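Local structure of SusD superfamily protein (Parabacteroides distasonis, 3OTN) at residues A[29-35]-A[81-86]; A[126-131]-A[159-164]. The protein probably binds nutrients, most likely carbohydrates, at the bacterial outer membrane as a member of the SusD family. All blocks are in the same frame, centred on the assembly; numbering follows the deposited sequence.

Helix 108-133 is the shared element: its residues 126-131 pack against 159-164 in contact 2, and they also touch both segments of contact 1. The two centres lie 16 Å apart, yet side chains run from one to the other without a break. Tyr128 CD2 comes to 3.5 Å from Trp82 CZ3, Tyr128 CD1 lies 3.7 Å from Phe33 CE1, and Leu129 CG sits 3.6 Å from Cys86 CB. Contact 1 joins the 3-10 segment 29-33 to helix 79-100, and contact 2 adds helix 156-172 to helix 108-133. The acetate at Trp83 and the 1,2-ethanediol near Thr31 probably come from the crystallisation liquor, so neither identifies a nutrient site.

Contact 1: residues A[29-35]-A[81-86]; sequences KNTVFNK and DWWQDC. With ACT (acetate ion), chain E.
Lys35 reaches back from the loop after the 3-10 turn to the side chain of Asp85 on helix 79-100, where NZ meets OD2 at 2.6 Å in a salt bridge. The carboxylate offers its syn lone pair, on the side of its other oxygen. CG of Lys35 stands between its backbone N and carbonyl carbon (chi1 69°), and a bend at chi3 (-144°) completes the course of the chain to the aspartate. Asp81, one helical turn earlier, holds OD1 4.4 Å from Lys35 NZ, beyond a salt bridge, where it may add to the negative field round the ammonium.

Val32 is the apolar centre. Its CG2 lies anti to the backbone N and packs 3.6 Å from Asp85 CB, also touching Trp82, while CG1 faces the sulfur of Cys86. Val32 O sits 3.8 Å above one face of the Trp82 ring, toward its rim, and is hydrogen-bonded to Thr44 OG1; Trp82 NE1 in turn donates to Thr44 O. Phe33 turns its edge to Trp82, CD1 to CZ3 at 3.9 Å. Lys29 crosses Asp85 at about a right angle, its CB 3.4 Å from Asp85 O. Trp83 turns away from the 3-10 turn and donates NE1 to an acetate oxygen at 3.0 Å.

Were Asp85 an alanine, the Lys35 ammonium would probably be left without its carboxylate mate and freer to swing. The chemistry is that of a buried carboxylate whose charge is probably balanced by Lys35, a salt bridge set beside the apolar packing of Val32, Phe33 and Trp82.

Contact 2: residues A[126-131]-A[159-164]; sequences YFYLVR and IYDEII
Tyr126 points from helix 108-133 in among three isoleucines on helix 156-172. CB rests 3.8 Å from Ile164 CG1. Farther out, CD1 meets Ile159 CG2 at 3.7 Å, while CD2 faces Ile163 CG2 across the same distance. Over one face of the ring stands Ile163 CD1, 3.9 Å from the centroid and 22° off the normal, a CH-pi contact; it lies closest to CE2 (3.6 Å) and also touches CZ. At the tip, OH is hydrogen-bonded to Ile139 O.

Val130, one turn on, presses CG1 to 3.4 Å from Ile159 CG2, tighter than usual for two carbons, and lays CG2 against Tyr160. The Tyr160 hydroxyl comes to the edge of the Phe127 ring, 3.3 Å from CE1. With CG anti to its backbone N (chi1 -172°), Phe127 swings its ring toward Tyr160, and Arg131 NE lies over the ring's face while donating to Phe127 O. The 159-164 backbone carrying the isoleucines takes a wider pi-type turn, Ile159 O accepting from both Ile163 N and Ile164 N.

The segment axes run nearly antiparallel (166°), 10.9 Å apart at closest approach. Such a buried pair of antiparallel helices is consistent with the TPR-like helical scaffold of SusD-family proteins.

Contact 1: residues A[29-35]-A[81-86]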
loop_
_atom_site.group_PDB
_atom_site.type_symbol
_atom_site.label_atom_id
_atom_site.label_comp_id
_atom_site.label_asym_id
_atom_site.label_seq_id
_atom_site.Cartn_x
_atom_site.Cartn_y
_atom_site.Cartn_z
ATOM N N LYS A 29 -13.017 6.364 -5.634
ATOM C CA LYS A 29 -12.901 5.443 -4.505
ATOM C C LYS A 29 -11.443 5.063 -4.197
ATOM O O LYS A 29 -11.195 4.202 -3.351
ATOM C CB LYS A 29 -13.857 4.246 -4.667
ATOM C CG LYS A 29 -15.334 4.625 -4.403
ATOM C CD LYS A 29 -15.539 4.860 -2.903
ATOM C CE LYS A 29 -16.960 5.104 -2.522
ATOM N NZ LYS A 29 -17.413 6.312 -3.118
ATOM N N ASN A 30 -10.474 5.744 -4.825
ATOM C CA ASN A 30 -9.084 5.728 -4.341
ATOM C C ASN A 30 -8.894 6.237 -2.885
ATOM O O ASN A 30 -7.822 6.046 -2.287
ATOM C CB ASN A 30 -8.155 6.543 -5.269
ATOM C CG ASN A 30 -7.853 5.854 -6.601
ATOM O OD1 ASN A 30 -8.607 4.973 -7.096
ATOM N ND2 ASN A 30 -6.781 6.298 -7.231
ATOM N N THR A 31 -9.904 6.916 -2.352
ATOM C CA THR A 31 -9.973 7.264 -0.954
ATOM C C THR A 31 -9.774 6.045 -0.072
ATOM O O THR A 31 -9.160 6.152 0.980
ATOM C CB THR A 31 -11.305 7.917 -0.594
ATOM O OG1 THR A 31 -12.360 7.020 -0.982
ATOM C CG2 THR A 31 -11.458 9.273 -1.287
ATOM N N VAL A 32 -10.194 4.869 -0.523
ATOM C CA VAL A 32 -10.068 3.650 0.318
ATOM C C VAL A 32 -8.625 3.307 0.715
ATOM O O VAL A 32 -8.394 2.692 1.767
ATOM C CB VAL A 32 -10.738 2.404 -0.349
ATOM C CG1 VAL A 32 -9.871 1.864 -1.502
ATOM C CG2 VAL A 32 -11.006 1.329 0.680
ATOM N N PHE A 33 -7.649 3.714 -0.103
ATOM C CA PHE A 33 -6.241 3.367 0.144
ATOM C C PHE A 33 -5.653 4.181 1.304
ATOM O O PHE A 33 -4.580 3.831 1.819
ATOM C CB PHE A 33 -5.379 3.494 -1.132
ATOM C CG PHE A 33 -5.929 2.718 -2.309
ATOM C CD1 PHE A 33 -6.208 1.360 -2.183
ATOM C CD2 PHE A 33 -6.175 3.335 -3.524
ATOM C CE1 PHE A 33 -6.771 0.636 -3.243
ATOM C CE2 PHE A 33 -6.737 2.622 -4.589
ATOM C CZ PHE A 33 -7.054 1.277 -4.430
ATOM N N ASN A 34 -6.328 5.278 1.675
ATOM C CA ASN A 34 -5.971 6.045 2.887
ATOM C C ASN A 34 -7.111 6.972 3.187
ATOM O O ASN A 34 -7.278 8.017 2.547
ATOM C CB ASN A 34 -4.659 6.824 2.677
ATOM C CG ASN A 34 -4.184 7.538 3.920
ATOM O OD1 ASN A 34 -4.971 8.045 4.697
ATOM N ND2 ASN A 34 -2.854 7.605 4.091
ATOM N N LYS A 35 -7.957 6.559 4.116
ATOM C CA LYS A 35 -8.999 7.423 4.580
ATOM C C LYS A 35 -9.326 7.126 6.029
ATOM O O LYS A 35 -9.168 5.985 6.507
ATOM C CB LYS A 35 -10.263 7.285 3.722
ATOM C CG LYS A 35 -11.011 5.957 3.849
ATOM C CD LYS A 35 -12.373 6.014 3.141
ATOM C CE LYS A 35 -13.431 5.222 3.879
ATOM N NZ LYS A 35 -14.748 5.172 3.148
ATOM N N ASP A 81 -14.999 -1.048 5.315
ATOM C CA ASP A 81 -14.627 0.108 4.483
ATOM C C ASP A 81 -13.908 -0.369 3.224
ATOM O O ASP A 81 -14.172 0.112 2.129
ATOM C CB ASP A 81 -13.723 1.066 5.279
ATOM C CG ASP A 81 -14.348 1.464 6.617
ATOM O OD1 ASP A 81 -15.109 2.434 6.623
ATOM O OD2 ASP A 81 -14.147 0.753 7.626
ATOM N N TRP A 82 -13.007 -1.326 3.412
ATOM C CA TRP A 82 -12.250 -1.867 2.312
ATOM C C TRP A 82 -13.154 -2.582 1.326
ATOM O O TRP A 82 -13.025 -2.353 0.132
ATOM C CB TRP A 82 -11.138 -2.805 2.764
ATOM C CG TRP A 82 -9.877 -2.139 3.176
ATOM C CD1 TRP A 82 -9.471 -1.855 4.449
ATOM C CD2 TRP A 82 -8.822 -1.724 2.321
ATOM N NE1 TRP A 82 -8.231 -1.260 4.439
ATOM C CE2 TRP A 82 -7.811 -1.165 3.138
ATOM C CE3 TRP A 82 -8.636 -1.750 0.945
ATOM C CZ2 TRP A 82 -6.614 -0.661 2.614
ATOM C CZ3 TRP A 82 -7.450 -1.222 0.418
ATOM C CH2 TRP A 82 -6.445 -0.714 1.262
ATOM N N TRP A 83 -14.072 -3.411 1.823
ATOM C CA TRP A 83 -14.994 -4.134 0.933
ATOM C C TRP A 83 -15.948 -3.195 0.180
ATOM O O TRP A 83 -16.054 -3.256 -1.014
ATOM C CB TRP A 83 -15.819 -5.135 1.740
ATOM C CG TRP A 83 -16.699 -6.020 0.935
ATOM C CD1 TRP A 83 -17.957 -5.746 0.489
ATOM C CD2 TRP A 83 -16.404 -7.338 0.524
ATOM N NE1 TRP A 83 -18.469 -6.820 -0.200
ATOM C CE2 TRP A 83 -17.530 -7.816 -0.210
ATOM C CE3 TRP A 83 -15.286 -8.170 0.667
ATOM C CZ2 TRP A 83 -17.566 -9.096 -0.773
ATOM C CZ3 TRP A 83 -15.319 -9.458 0.095
ATOM C CH2 TRP A 83 -16.462 -9.905 -0.601
ATOM N N GLN A 84 -16.644 -2.352 0.909
ATOM C CA GLN A 84 -17.656 -1.473 0.318
ATOM C C GLN A 84 -17.047 -0.480 -0.671
ATOM O O GLN A 84 -17.603 -0.285 -1.761
ATOM C CB GLN A 84 -18.425 -0.727 1.402
ATOM C CG GLN A 84 -19.250 -1.618 2.281
ATOM C CD GLN A 84 -19.944 -0.880 3.430
ATOM O OE1 GLN A 84 -19.852 0.346 3.562
ATOM N NE2 GLN A 84 -20.661 -1.637 4.255
ATOM N N ASP A 85 -15.899 0.107 -0.332
ATOM C CA ASP A 85 -15.332 1.144 -1.216
ATOM C C ASP A 85 -14.659 0.560 -2.425
ATOM O O ASP A 85 -14.756 1.157 -3.470
ATOM C CB ASP A 85 -14.299 2.023 -0.522
ATOM C CG ASP A 85 -14.916 2.973 0.496
ATOM O OD1 ASP A 85 -16.167 3.062 0.635
ATOM O OD2 ASP A 85 -14.109 3.602 1.190
ATOM N N CYS A 86 -13.952 -0.574 -2.282
ATOM C CA CYS A 86 -13.428 -1.275 -3.453
ATOM C C CYS A 86 -14.559 -1.654 -4.396
ATOM O O CYS A 86 -14.473 -1.407 -5.609
ATOM C CB CYS A 86 -12.573 -2.503 -3.083
ATOM S SG CYS A 86 -10.920 -2.016 -2.448
HETATM C C ACT E . -20.340 -7.221 -3.240
HETATM O O ACT E . -20.392 -7.911 -2.189
HETATM O OXT ACT E . -20.928 -6.095 -3.311
HETATM C CH3 ACT E . -19.579 -7.727 -4.399
#

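Contact 2: residues A[126-131]-A[159-164]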
loop_
_atom_site.group_PDB
_atom_site.type_symbol
_atom_site.label_atom_id
_atom_site.label_comp_id
_atom_site.label_asym_id
_atom_site.label_seq_id
_atom_site.Cartn_x
_atom_site.Cartn_y
_atom_site.Cartn_z
ATOM N N TYR A 126 -9.600 -4.815 -7.511
ATOM C CA TYR A 126 -9.691 -6.255 -7.380
ATOM C C TYR A 126 -8.430 -6.876 -6.793
ATOM O O TYR A 126 -8.523 -7.818 -6.017
ATOM C CB TYR A 126 -10.019 -6.937 -8.714
ATOM C CG TYR A 126 -11.494 -7.072 -8.945
ATOM C CD1 TYR A 126 -12.273 -7.919 -8.134
ATOM C CD2 TYR A 126 -12.121 -6.365 -9.951
ATOM C CE1 TYR A 126 -13.636 -8.056 -8.354
ATOM C CE2 TYR A 126 -13.475 -6.500 -10.196
ATOM C CZ TYR A 126 -14.247 -7.313 -9.382
ATOM O OH TYR A 126 -15.611 -7.407 -9.620
ATOM N N PHE A 127 -7.264 -6.335 -7.143
ATOM C CA PHE A 127 -5.996 -6.841 -6.605
ATOM C C PHE A 127 -5.926 -6.628 -5.104
ATOM O O PHE A 127 -5.408 -7.489 -4.413
ATOM C CB PHE A 127 -4.807 -6.172 -7.337
ATOM C CG PHE A 127 -3.454 -6.737 -7.005
ATOM C CD1 PHE A 127 -3.218 -8.105 -7.020
ATOM C CD2 PHE A 127 -2.391 -5.888 -6.761
ATOM C CE1 PHE A 127 -1.937 -8.604 -6.761
ATOM C CE2 PHE A 127 -1.111 -6.367 -6.516
ATOM C CZ PHE A 127 -0.886 -7.727 -6.488
ATOM N N TYR A 128 -6.432 -5.496 -4.594
ATOM C CA TYR A 128 -6.519 -5.302 -3.139
ATOM C C TYR A 128 -7.545 -6.291 -2.546
ATOM O O TYR A 128 -7.229 -7.019 -1.602
ATOM C CB TYR A 128 -6.862 -3.868 -2.752
ATOM C CG TYR A 128 -5.662 -2.994 -2.751
ATOM C CD1 TYR A 128 -5.082 -2.573 -3.953
ATOM C CD2 TYR A 128 -5.008 -2.678 -1.557
ATOM C CE1 TYR A 128 -3.915 -1.780 -3.960
ATOM C CE2 TYR A 128 -3.869 -1.888 -1.553
ATOM C CZ TYR A 128 -3.322 -1.438 -2.738
ATOM O OH TYR A 128 -2.198 -0.645 -2.696
ATOM N N LEU A 129 -8.732 -6.368 -3.157
ATOM C CA LEU A 129 -9.769 -7.293 -2.666
ATOM C C LEU A 129 -9.302 -8.749 -2.551
ATOM O O LEU A 129 -9.507 -9.406 -1.495
ATOM C CB LEU A 129 -11.023 -7.227 -3.517
ATOM C CG LEU A 129 -11.891 -5.999 -3.351
ATOM C CD1 LEU A 129 -12.935 -6.055 -4.491
ATOM C CD2 LEU A 129 -12.595 -6.009 -1.979
ATOM N N VAL A 130 -8.653 -9.265 -3.581
ATOM C CA VAL A 130 -8.259 -10.688 -3.555
ATOM C C VAL A 130 -7.168 -10.961 -2.548
ATOM O O VAL A 130 -7.164 -12.034 -1.941
ATOM C CB VAL A 130 -7.850 -11.306 -4.959
ATOM C CG1 VAL A 130 -9.056 -11.358 -5.916
ATOM C CG2 VAL A 130 -6.670 -10.579 -5.572
ATOM N N ARG A 131 -6.255 -10.008 -2.349
ATOM C CA ARG A 131 -5.148 -10.182 -1.384
ATOM C C ARG A 131 -5.615 -10.120 0.068
ATOM O O ARG A 131 -5.097 -10.849 0.899
ATOM C CB ARG A 131 -4.052 -9.145 -1.619
ATOM C CG ARG A 131 -3.233 -9.456 -2.880
ATOM C CD ARG A 131 -2.089 -8.503 -3.061
ATOM N NE ARG A 131 -2.561 -7.146 -3.292
ATOM C CZ ARG A 131 -1.780 -6.077 -3.298
ATOM N NH1 ARG A 131 -0.467 -6.188 -3.097
ATOM N NH2 ARG A 131 -2.323 -4.889 -3.518
ATOM N N ILE A 159 -10.448 -14.374 -10.580
ATOM C CA ILE A 159 -10.399 -12.920 -10.508
ATOM C C ILE A 159 -9.115 -12.446 -11.214
ATOM O O ILE A 159 -9.156 -11.537 -12.040
ATOM C CB ILE A 159 -10.416 -12.372 -9.058
ATOM C CG1 ILE A 159 -11.679 -12.781 -8.270
ATOM C CG2 ILE A 159 -10.209 -10.867 -9.051
ATOM C CD1 ILE A 159 -13.020 -12.496 -8.984
ATOM N N TYR A 160 -7.992 -13.083 -10.909
ATOM C CA TYR A 160 -6.751 -12.778 -11.606
ATOM C C TYR A 160 -6.827 -13.063 -13.129
ATOM O O TYR A 160 -6.498 -12.196 -13.937
ATOM C CB TYR A 160 -5.568 -13.555 -11.032
ATOM C CG TYR A 160 -4.875 -13.022 -9.800
ATOM C CD1 TYR A 160 -3.770 -12.182 -9.896
ATOM C CD2 TYR A 160 -5.241 -13.457 -8.538
ATOM C CE1 TYR A 160 -3.081 -11.733 -8.731
ATOM C CE2 TYR A 160 -4.590 -13.008 -7.398
ATOM C CZ TYR A 160 -3.509 -12.161 -7.495
ATOM O OH TYR A 160 -2.865 -11.787 -6.357
ATOM N N ASP A 161 -7.258 -14.261 -13.502
ATOM C CA ASP A 161 -7.196 -14.673 -14.915
ATOM C C ASP A 161 -8.232 -13.979 -15.809
ATOM O O ASP A 161 -7.992 -13.813 -17.001
ATOM C CB ASP A 161 -7.414 -16.186 -15.064
ATOM C CG ASP A 161 -6.295 -17.023 -14.476
ATOM O OD1 ASP A 161 -5.219 -16.496 -14.170
ATOM O OD2 ASP A 161 -6.524 -18.230 -14.338
ATOM N N GLU A 162 -9.395 -13.655 -15.254
ATOM C CA GLU A 162 -10.492 -13.066 -16.023
ATOM C C GLU A 162 -10.613 -11.566 -15.911
ATOM O O GLU A 162 -11.120 -10.921 -16.839
ATOM C CB GLU A 162 -11.835 -13.735 -15.645
ATOM C CG GLU A 162 -11.891 -15.222 -15.999
ATOM C CD GLU A 162 -13.141 -15.957 -15.512
ATOM O OE1 GLU A 162 -14.247 -15.367 -15.546
ATOM O OE2 GLU A 162 -13.010 -17.146 -15.119
ATOM N N ILE A 163 -10.174 -10.987 -14.801
ATOM C CA ILE A 163 -10.319 -9.550 -14.607
ATOM C C ILE A 163 -8.978 -8.843 -14.543
ATOM O O ILE A 163 -8.642 -8.062 -15.419
ATOM C CB ILE A 163 -11.146 -9.179 -13.353
ATOM C CG1 ILE A 163 -12.499 -9.900 -13.389
ATOM C CG2 ILE A 163 -11.352 -7.611 -13.307
ATOM C CD1 ILE A 163 -13.435 -9.514 -12.215
ATOM N N ILE A 164 -8.209 -9.119 -13.501
ATOM C CA ILE A 164 -7.018 -8.341 -13.208
ATOM C C ILE A 164 -6.013 -8.371 -14.370
ATOM O O ILE A 164 -5.613 -7.326 -14.864
ATOM C CB ILE A 164 -6.358 -8.799 -11.906
ATOM C CG1 ILE A 164 -7.306 -8.629 -10.707
ATOM C CG2 ILE A 164 -5.051 -8.056 -11.650
ATOM C CD1 ILE A 164 -6.752 -9.230 -9.393
#